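Local coordinates for putative signal recognition particle protein (Chaetomium thermophilum, PDB 5CK4), which binds guanine nucleotides as the Arf-like GTPase subunit of the signal recognition particle receptor at the endoplasmic reticulum membrane, and here holds GDP, at residues A[168-171]-A[172-175]; A[179-182]-A[183-187]; A[231-234]-A[235-239]. All coordinates share one frame; numbering follows the deposited sequence. Where two conformers were deposited one is given.

Contact 1. Residues A[168-171]-A[172-175]; sequences LLDA and AALA
Asp-170 and the turn that follows it are joined mainly by hydrogen bonds. Its OD1 accepts two backbone amides, Ala-172 N at 2.9 Å and Ala-173 N at 3.1 Å. Both donors come from the same face of the carboxylate, but differently: Ala-172 N lies on the anti side, 27° out of the plane, whereas Ala-173 N stands almost straight above OD1. CG is anti to the backbone N (chi1 -176°), which turns the carboxylate toward the following turn, where OD1 meets both amides; the pattern is that of an Asx turn at the end of a strand. One backbone bond, Leu-174 N to Asp-170 O at 3.2 Å, closes the turn behind it.

The apolar contacts are fewer. The methyl Ala-173 CB lies 3.8 Å from the methylene Asp-170 CB, and Leu-169 CD1 meets Leu-174 CD2 at 3.9 Å, the two leucines meeting at a slant.

Asp-170 OD2 forms a salt bridge with Lys-220, a GDP-binding residue. Strand 159-170 runs parallel to strand 214-219, Leu-169 packing on Ile-216 of the latter. Leu-169 and Leu-174 both touch Tyr-181 of helix 180-201, and on helix 229-249 Leu-169 packs on Leu-236 and Leu-174 on Val-232.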
ATOM      1  N   LEU A 168      -0.669  -1.139   4.739  1.00 16.50           N
ATOM      2  CA  LEU A 168      -0.366  -1.465   6.135  1.00 12.61           C
ATOM      3  C   LEU A 168      -0.809  -2.885   6.462  1.00 15.35           C
ATOM      4  O   LEU A 168      -1.896  -3.297   6.091  1.00 14.97           O
ATOM      5  CB  LEU A 168      -1.080  -0.497   7.066  1.00 14.83           C
ATOM      6  CG  LEU A 168      -0.673  -0.349   8.542  1.00 14.32           C
ATOM      7  CD1 LEU A 168       0.691   0.330   8.674  1.00 12.09           C
ATOM      8  CD2 LEU A 168      -1.721   0.468   9.268  1.00 15.85           C
ATOM      9  N   LEU A 169       0.043  -3.622   7.173  1.00 15.39           N
ATOM     10  CA  LEU A 169      -0.290  -4.964   7.640  1.00 12.83           C
ATOM     11  C   LEU A 169       0.186  -5.146   9.083  1.00 18.26           C
ATOM     12  O   LEU A 169       1.071  -4.417   9.556  1.00 16.64           O
ATOM     13  CB  LEU A 169       0.316  -6.048   6.722  1.00 13.42           C
ATOM     14  CG  LEU A 169       1.857  -6.054   6.551  1.00 13.53           C
ATOM     15  CD1 LEU A 169       2.562  -6.852   7.680  1.00 15.02           C
ATOM     16  CD2 LEU A 169       2.235  -6.614   5.192  1.00 19.75           C
ATOM     17  N   ASP A 170      -0.397  -6.134   9.755  1.00 14.23           N
ATOM     18  CA  ASP A 170      -0.026  -6.506  11.114  1.00 20.26           C
ATOM     19  C   ASP A 170       1.128  -7.509  11.047  1.00 20.67           C
ATOM     20  O   ASP A 170       0.920  -8.670  10.702  1.00 17.27           O
ATOM     21  CB  ASP A 170      -1.260  -7.114  11.808  1.00 17.96           C
ATOM     22  CG  ASP A 170      -1.018  -7.463  13.261  1.00 19.09           C
ATOM     23  OD1 ASP A 170       0.152  -7.580  13.678  1.00 20.46           O
ATOM     24  OD2 ASP A 170      -2.014  -7.635  13.994  1.00 23.30           O
ATOM     25  N   ALA A 171       2.347  -7.067  11.366  1.00 19.04           N
ATOM     26  CA  ALA A 171       3.503  -7.952  11.262  1.00 18.85           C
ATOM     27  C   ALA A 171       3.485  -9.068  12.302  1.00 17.86           C
ATOM     28  O   ALA A 171       4.188 -10.073  12.146  1.00 21.52           O
ATOM     29  CB  ALA A 171       4.838  -7.166  11.334  1.00 14.46           C
ATOM     30  N   ALA A 172       2.697  -8.893  13.363  1.00 18.39           N
ATOM     31  CA  ALA A 172       2.581  -9.930  14.380  1.00 21.04           C
ATOM     32  C   ALA A 172       1.618 -11.036  13.938  1.00 22.39           C
ATOM     33  O   ALA A 172       1.874 -12.217  14.166  1.00 24.73           O
ATOM     34  CB  ALA A 172       2.155  -9.346  15.723  1.00 21.85           C
ATOM     35  N   ALA A 173       0.520 -10.637  13.299  1.00 24.15           N
ATOM     36  CA  ALA A 173      -0.477 -11.587  12.830  1.00 27.12           C
ATOM     37  C   ALA A 173       0.108 -12.434  11.726  1.00 22.68           C
ATOM     38  O   ALA A 173      -0.271 -13.581  11.552  1.00 24.77           O
ATOM     39  CB  ALA A 173      -1.716 -10.872  12.335  1.00 21.18           C
ATOM     40  N   LEU A 174       1.026 -11.837  10.978  1.00 22.20           N
ATOM     41  CA  LEU A 174       1.750 -12.512   9.909  1.00 32.70           C
ATOM     42  C   LEU A 174       2.516 -13.731  10.424  1.00 36.73           C
ATOM     43  O   LEU A 174       2.785 -14.668   9.675  1.00 43.46           O
ATOM     44  CB  LEU A 174       2.708 -11.516   9.255  1.00 29.64           C
ATOM     45  CG  LEU A 174       3.061 -11.685   7.783  1.00 33.17           C
ATOM     46  CD1 LEU A 174       1.806 -11.778   6.957  1.00 26.00           C
ATOM     47  CD2 LEU A 174       3.914 -10.505   7.326  1.00 32.13           C
ATOM     48  N   ALA A 175       2.846 -13.725  11.714  1.00 32.55           N
ATOM     49  CA  ALA A 175       3.614 -14.804  12.307  1.00 37.82           C
ATOM     50  C   ALA A 175       2.767 -16.032  12.663  1.00 49.64           C
ATOM     51  O   ALA A 175       3.294 -16.999  13.208  1.00 52.64           O
ATOM     52  CB  ALA A 175       4.366 -14.302  13.538  1.00 38.30           C
TER

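Contact 2. Residues A[179-182]-A[183-187]; sequences GDYL and SQTAS
Gly-179 occupies the N-cap with a positive phi of 77°, and from its carbonyl onward the backbone makes successive i to i+4 bonds, Ser-183 N to Gly-179 O (3.1 Å) being the first and Ala-186 N to Leu-182 O (2.9 Å) the last that joins 179-182 to 183-187.

Two carbonyls, Tyr-181 O and Gly-179 O, take polar partners besides the backbone amides. Tyr-181 O is gripped twice by Thr-185: the amide N donates to it at 2.9 Å, and OG1 donates at 2.8 Å from the opposite face of the carbonyl plane, standing 35° out of it. Thr-185 OG1 sits beside its own backbone N (chi1 -60°), a torsion that folds the hydroxyl back toward the preceding turn. The same oxygen lies over the centre of the Tyr-181 ring, 3.2 Å above its plane; CE2 and CZ are the ring atoms nearest to it. The phenol itself extends beyond the turn, where the probable partner of its hydroxyl is Asp-170 N.

At Gly-179 O, a water donates at 2.9 Å and also bonds Ser-183 OG at 2.9 Å, bridging the first carbonyl of the helix to the serine one turn later. Gln-184 runs its aliphatic part past the preceding turn, CG lying 3.5 Å from Asp-180 O. Ala-186 CB packs on Leu-182 O, while Leu-182 turns its side chain to Leu-236 of helix 229-249.

Because its proton is directed to Tyr-181 O, the Thr-185 hydroxyl meets the ring with its oxygen rather than through an O-H to pi bond. The buried threonine thus satisfies its polar atom within its own helix, and its place over the ring, together with the link from the phenol hydroxyl to Asp-170, probably limits how the tyrosine can turn.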
ATOM      1  N   GLY A 179      -0.961 -19.729   8.602  1.00 53.06           N
ATOM      2  CA  GLY A 179      -0.637 -19.058   7.357  1.00 47.05           C
ATOM      3  C   GLY A 179      -1.807 -18.309   6.750  1.00 44.72           C
ATOM      4  O   GLY A 179      -1.685 -17.748   5.658  1.00 38.21           O
ATOM      5  N   ASP A 180      -2.937 -18.297   7.460  1.00 34.92           N
ATOM      6  CA  ASP A 180      -4.148 -17.629   6.982  1.00 36.07           C
ATOM      7  C   ASP A 180      -3.960 -16.137   6.710  1.00 29.10           C
ATOM      8  O   ASP A 180      -4.331 -15.646   5.643  1.00 25.24           O
ATOM      9  CB  ASP A 180      -5.292 -17.823   7.972  1.00 41.36           C
ATOM     10  CG  ASP A 180      -5.955 -19.169   7.825  1.00 61.32           C
ATOM     11  OD1 ASP A 180      -5.488 -19.961   6.977  1.00 65.10           O
ATOM     12  OD2 ASP A 180      -6.934 -19.435   8.557  1.00 63.97           O
ATOM     13  N   TYR A 181      -3.408 -15.417   7.684  1.00 25.69           N
ATOM     14  CA  TYR A 181      -3.207 -13.980   7.535  1.00 19.37           C
ATOM     15  C   TYR A 181      -2.253 -13.656   6.398  1.00 17.71           C
ATOM     16  O   TYR A 181      -2.514 -12.744   5.618  1.00 19.71           O
ATOM     17  CB  TYR A 181      -2.696 -13.351   8.833  1.00 20.45           C
ATOM     18  CG  TYR A 181      -2.658 -11.841   8.796  1.00 21.53           C
ATOM     19  CD1 TYR A 181      -3.816 -11.093   8.980  1.00 23.50           C
ATOM     20  CD2 TYR A 181      -1.462 -11.157   8.575  1.00 17.31           C
ATOM     21  CE1 TYR A 181      -3.781  -9.698   8.944  1.00 21.21           C
ATOM     22  CE2 TYR A 181      -1.424  -9.774   8.541  1.00 18.05           C
ATOM     23  CZ  TYR A 181      -2.583  -9.051   8.736  1.00 20.02           C
ATOM     24  OH  TYR A 181      -2.538  -7.671   8.702  1.00 19.24           O
ATOM     25  N   LEU A 182      -1.150 -14.397   6.299  1.00 26.23           N
ATOM     26  CA  LEU A 182      -0.227 -14.208   5.180  1.00 25.96           C
ATOM     27  C   LEU A 182      -0.947 -14.332   3.834  1.00 18.60           C
ATOM     28  O   LEU A 182      -0.805 -13.467   2.962  1.00 20.10           O
ATOM     29  CB  LEU A 182       0.938 -15.209   5.246  1.00 27.46           C
ATOM     30  CG  LEU A 182       1.779 -15.263   3.961  1.00 25.74           C
ATOM     31  CD1 LEU A 182       2.490 -13.933   3.716  1.00 22.12           C
ATOM     32  CD2 LEU A 182       2.778 -16.398   4.014  1.00 34.63           C
ATOM     33  N   SER A 183      -1.740 -15.387   3.688  1.00 20.11           N
ATOM     34  CA  SER A 183      -2.422 -15.668   2.423  1.00 23.17           C
ATOM     35  C   SER A 183      -3.441 -14.595   2.061  1.00 20.16           C
ATOM     36  O   SER A 183      -3.492 -14.129   0.918  1.00 17.79           O
ATOM     37  CB  SER A 183      -3.123 -17.031   2.482  1.00 33.63           C
ATOM     38  OG  SER A 183      -2.174 -18.077   2.574  1.00 45.24           O
ATOM     39  N   GLN A 184      -4.264 -14.215   3.034  1.00 20.11           N
ATOM     40  CA  GLN A 184      -5.327 -13.246   2.775  1.00 24.00           C
ATOM     41  C   GLN A 184      -4.771 -11.846   2.553  1.00 16.09           C
ATOM     42  O   GLN A 184      -5.241 -11.102   1.694  1.00 19.23           O
ATOM     43  CB  GLN A 184      -6.369 -13.271   3.899  1.00 23.85           C
ATOM     44  CG  GLN A 184      -7.148 -14.571   3.914  1.00 30.95           C
ATOM     45  CD  GLN A 184      -8.214 -14.637   4.996  1.00 51.13           C
ATOM     46  OE1 GLN A 184      -8.492 -13.652   5.684  1.00 52.37           O
ATOM     47  NE2 GLN A 184      -8.821 -15.811   5.148  1.00 55.47           N
ATOM     48  N   THR A 185      -3.749 -11.493   3.320  1.00 15.92           N
ATOM     49  CA  THR A 185      -3.096 -10.203   3.161  1.00 14.08           C
ATOM     50  C   THR A 185      -2.365 -10.096   1.831  1.00 14.24           C
ATOM     51  O   THR A 185      -2.435  -9.068   1.152  1.00 14.53           O
ATOM     52  CB  THR A 185      -2.102  -9.955   4.320  1.00 17.70           C
ATOM     53  OG1 THR A 185      -2.819  -9.981   5.557  1.00 21.75           O
ATOM     54  CG2 THR A 185      -1.402  -8.620   4.174  1.00 19.26           C
ATOM     55  N   ALA A 186      -1.659 -11.156   1.453  1.00 14.59           N
ATOM     56  CA  ALA A 186      -0.933 -11.157   0.179  1.00 14.66           C
ATOM     57  C   ALA A 186      -1.893 -11.097  -1.006  1.00 16.03           C
ATOM     58  O   ALA A 186      -1.574 -10.534  -2.038  1.00 12.56           O
ATOM     59  CB  ALA A 186      -0.060 -12.387   0.067  1.00 17.51           C
ATOM     60  N   SER A 187      -3.056 -11.716  -0.860  1.00 18.19           N
ATOM     61  CA  SER A 187      -4.066 -11.668  -1.910  1.00 16.02           C
ATOM     62  C   SER A 187      -4.502 -10.224  -2.190  1.00 17.24           C
ATOM     63  O   SER A 187      -4.637  -9.816  -3.340  1.00 18.06           O
ATOM     64  CB  SER A 187      -5.260 -12.546  -1.533  1.00 23.61           C
ATOM     65  OG  SER A 187      -6.224 -12.528  -2.557  1.00 30.81           O
TER
HETATM   66  O   HOH W   1       0.321 -18.795   3.811  1.00 47.21           O

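Contact 3. Residues A[231-234]-A[235-239]; sequences LVKS and RLEHE
Leu-231 O receives Arg-235 N at 2.9 Å, and the leucine's CD2 comes within 4.1 Å of Arg-235 NE, approaching the guanidinium obliquely.

Val-232 repeats the backbone bond with Leu-236 N and adds an apolar contact: its CG1 lies 3.7 Å from Leu-236 CD1, the side chains running side by side in one direction. Both look into the protein, where Val-232 packs on Val-293 of strand 291-295 and Leu-236 on Ile-216 of strand 214-219.

Lys-233 reaches along the helix to Glu-237, its chain extended until a bend at the end (chi4 -82°) brings NZ to OE2 at 2.9 Å in a salt bridge. NZ meets OE2 on the syn side, 23° out of the carboxylate plane. A water links the other oxygen to the ammonium, donating to Glu-237 OE1 at 2.6 Å and accepting from Lys-233 NZ. Glu-282 gives the ammonium a second charged partner, and Phe-281 N donates to OE2. An alanine in place of Glu-237 is likely to leave Lys-233 with one charged partner fewer and Phe-281 N without this acceptor.

Ser-234 O takes two bonds from His-238, from opposite faces of the carbonyl plane: the backbone N at 3.0 Å and the ring ND1 at 2.8 Å. The carbonyl oxygen lies near the imidazole plane, at the ring's edge, and ND1 carries the proton.

The arrangement is that of an amphipathic helix with an i to i+4 Lys-Glu pair, packed against the central sheet of a P-loop GTPase fold.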
ATOM      1  N   LEU A 231      12.053 -10.236   6.736  1.00 18.81           N
ATOM      2  CA  LEU A 231      11.305 -11.488   6.637  1.00 18.02           C
ATOM      3  C   LEU A 231       9.887 -11.270   6.087  1.00 19.88           C
ATOM      4  O   LEU A 231       9.362 -12.117   5.359  1.00 20.00           O
ATOM      5  CB  LEU A 231      11.256 -12.193   7.997  1.00 20.40           C
ATOM      6  CG  LEU A 231      12.265 -13.325   8.166  1.00 48.74           C
ATOM      7  CD1 LEU A 231      12.244 -13.855   9.594  1.00 45.98           C
ATOM      8  CD2 LEU A 231      11.955 -14.431   7.167  1.00 48.13           C
ATOM      9  N   VAL A 232       9.267 -10.146   6.439  1.00 18.46           N
ATOM     10  CA  VAL A 232       7.971  -9.780   5.856  1.00 16.55           C
ATOM     11  C   VAL A 232       8.131  -9.702   4.333  1.00 18.83           C
ATOM     12  O   VAL A 232       7.314 -10.235   3.560  1.00 14.67           O
ATOM     13  CB  VAL A 232       7.464  -8.408   6.385  1.00 17.85           C
ATOM     14  CG1 VAL A 232       6.268  -7.931   5.581  1.00 14.13           C
ATOM     15  CG2 VAL A 232       7.099  -8.479   7.868  1.00 16.29           C
ATOM     16  N   LYS A 233       9.214  -9.059   3.906  1.00 15.48           N
ATOM     17  CA  LYS A 233       9.516  -8.925   2.478  1.00 16.81           C
ATOM     18  C   LYS A 233       9.625 -10.281   1.765  1.00 19.97           C
ATOM     19  O   LYS A 233       8.966 -10.491   0.757  1.00 15.44           O
ATOM     20  CB  LYS A 233      10.802  -8.114   2.264  1.00 13.39           C
ATOM     21  CG  LYS A 233      11.176  -7.893   0.784  1.00 16.55           C
ATOM     22  CD  LYS A 233      12.438  -7.042   0.667  1.00 18.72           C
ATOM     23  CE  LYS A 233      12.616  -6.480  -0.742  1.00 25.57           C
ATOM     24  NZ  LYS A 233      13.244  -7.456  -1.679  1.00 33.68           N
ATOM     25  N   SER A 234      10.450 -11.191   2.287  1.00 18.96           N
ATOM     26  CA  SER A 234      10.641 -12.483   1.630  0.54 18.26           C
ATOM     27  C   SER A 234       9.388 -13.371   1.691  1.00 18.11           C
ATOM     28  O   SER A 234       9.068 -14.064   0.727  1.00 15.92           O
ATOM     29  CB  SER A 234      11.866 -13.220   2.191  0.54 19.48           C
ATOM     30  OG  SER A 234      11.679 -13.573   3.546  0.54 16.70           O
ATOM     31  N   ARG A 235       8.665 -13.338   2.802  1.00 15.44           N
ATOM     32  CA  ARG A 235       7.439 -14.137   2.908  1.00 15.29           C
ATOM     33  C   ARG A 235       6.347 -13.647   1.958  1.00 15.30           C
ATOM     34  O   ARG A 235       5.632 -14.451   1.348  1.00 15.35           O
ATOM     35  CB  ARG A 235       6.923 -14.151   4.340  1.00 16.05           C
ATOM     36  CG  ARG A 235       7.789 -15.014   5.235  1.00 24.69           C
ATOM     37  CD  ARG A 235       7.135 -15.288   6.561  1.00 30.17           C
ATOM     38  NE  ARG A 235       8.117 -15.791   7.506  1.00 39.95           N
ATOM     39  CZ  ARG A 235       7.861 -16.044   8.786  1.00 46.75           C
ATOM     40  NH1 ARG A 235       6.645 -15.842   9.273  1.00 38.01           N
ATOM     41  NH2 ARG A 235       8.824 -16.500   9.574  1.00 47.28           N
ATOM     42  N   LEU A 236       6.219 -12.337   1.842  1.00 12.16           N
ATOM     43  CA  LEU A 236       5.264 -11.754   0.890  1.00 14.75           C
ATOM     44  C   LEU A 236       5.654 -12.075  -0.549  1.00 15.08           C
ATOM     45  O   LEU A 236       4.793 -12.415  -1.371  1.00 12.81           O
ATOM     46  CB  LEU A 236       5.158 -10.240   1.074  1.00 14.91           C
ATOM     47  CG  LEU A 236       4.383  -9.702   2.296  1.00 18.44           C
ATOM     48  CD1 LEU A 236       4.469  -8.186   2.340  1.00 13.69           C
ATOM     49  CD2 LEU A 236       2.928 -10.153   2.299  1.00 17.41           C
ATOM     50  N   GLU A 237       6.947 -11.970  -0.852  1.00 10.40           N
ATOM     51  CA  GLU A 237       7.431 -12.223  -2.208  1.00 17.65           C
ATOM     52  C   GLU A 237       7.167 -13.662  -2.620  1.00 13.91           C
ATOM     53  O   GLU A 237       6.758 -13.941  -3.755  1.00 13.42           O
ATOM     54  CB  GLU A 237       8.925 -11.906  -2.318  1.00 14.73           C
ATOM     55  CG  GLU A 237       9.174 -10.408  -2.452  1.00 18.49           C
ATOM     56  CD  GLU A 237      10.619 -10.035  -2.329  1.00 20.86           C
ATOM     57  OE1 GLU A 237      11.416 -10.849  -1.806  1.00 17.57           O
ATOM     58  OE2 GLU A 237      10.964  -8.915  -2.761  1.00 19.77           O
ATOM     59  N   HIS A 238       7.404 -14.584  -1.702  1.00 12.37           N
ATOM     60  CA  HIS A 238       7.128 -15.974  -2.009  1.00 15.07           C
ATOM     61  C   HIS A 238       5.627 -16.225  -2.172  1.00 15.87           C
ATOM     62  O   HIS A 238       5.212 -17.010  -3.030  1.00 18.71           O
ATOM     63  CB  HIS A 238       7.765 -16.906  -0.978  1.00 25.14           C
ATOM     64  CG  HIS A 238       9.244 -17.093  -1.175  1.00 30.85           C
ATOM     65  ND1 HIS A 238      10.187 -16.341  -0.508  1.00 38.26           N
ATOM     66  CD2 HIS A 238       9.937 -17.930  -1.983  1.00 34.07           C
ATOM     67  CE1 HIS A 238      11.397 -16.717  -0.882  1.00 31.43           C
ATOM     68  NE2 HIS A 238      11.274 -17.681  -1.776  1.00 34.81           N
ATOM     69  N   GLU A 239       4.804 -15.542  -1.389  1.00 16.37           N
ATOM     70  CA  GLU A 239       3.369 -15.774  -1.524  1.00 14.42           C
ATOM     71  C   GLU A 239       2.811 -15.168  -2.815  1.00 13.64           C
ATOM     72  O   GLU A 239       1.973 -15.781  -3.472  1.00 18.53           O
ATOM     73  CB  GLU A 239       2.606 -15.288  -0.294  1.00 18.37           C
ATOM     74  CG  GLU A 239       1.110 -15.556  -0.352  1.00 18.21           C
ATOM     75  CD  GLU A 239       0.717 -17.022  -0.182  1.00 32.97           C
ATOM     76  OE1 GLU A 239       1.593 -17.882   0.040  1.00 28.26           O
ATOM     77  OE2 GLU A 239      -0.490 -17.308  -0.281  1.00 38.02           O
TER
HETATM   78  O   HOH W   2      13.688 -10.526  -0.596  1.00 28.58           O

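How the contacts relate
The three contacts lie on the same side of the chain's centre, their own centres 10 to 12 Å apart. Contact 1 lies nearest the ligand, with the Asp-170 side chain about 6 Å from GDP. Contact 2 follows it in the chain and joins it through Tyr-181 OH, 2.8 Å from Asp-170 N in a probable hydrogen bond; the Tyr-181 side chain is about 8 Å from GDP. Contact 3, its Val-232 side chain about 13 Å from GDP, packs on both: Leu-169 CD2 lies 3.9 Å from Leu-236 CD1, and Leu-182 CD1 4.1 Å from Leu-236 CD2, so leucines of all three contacts pack together between the end of strand 159-170 and the two helices.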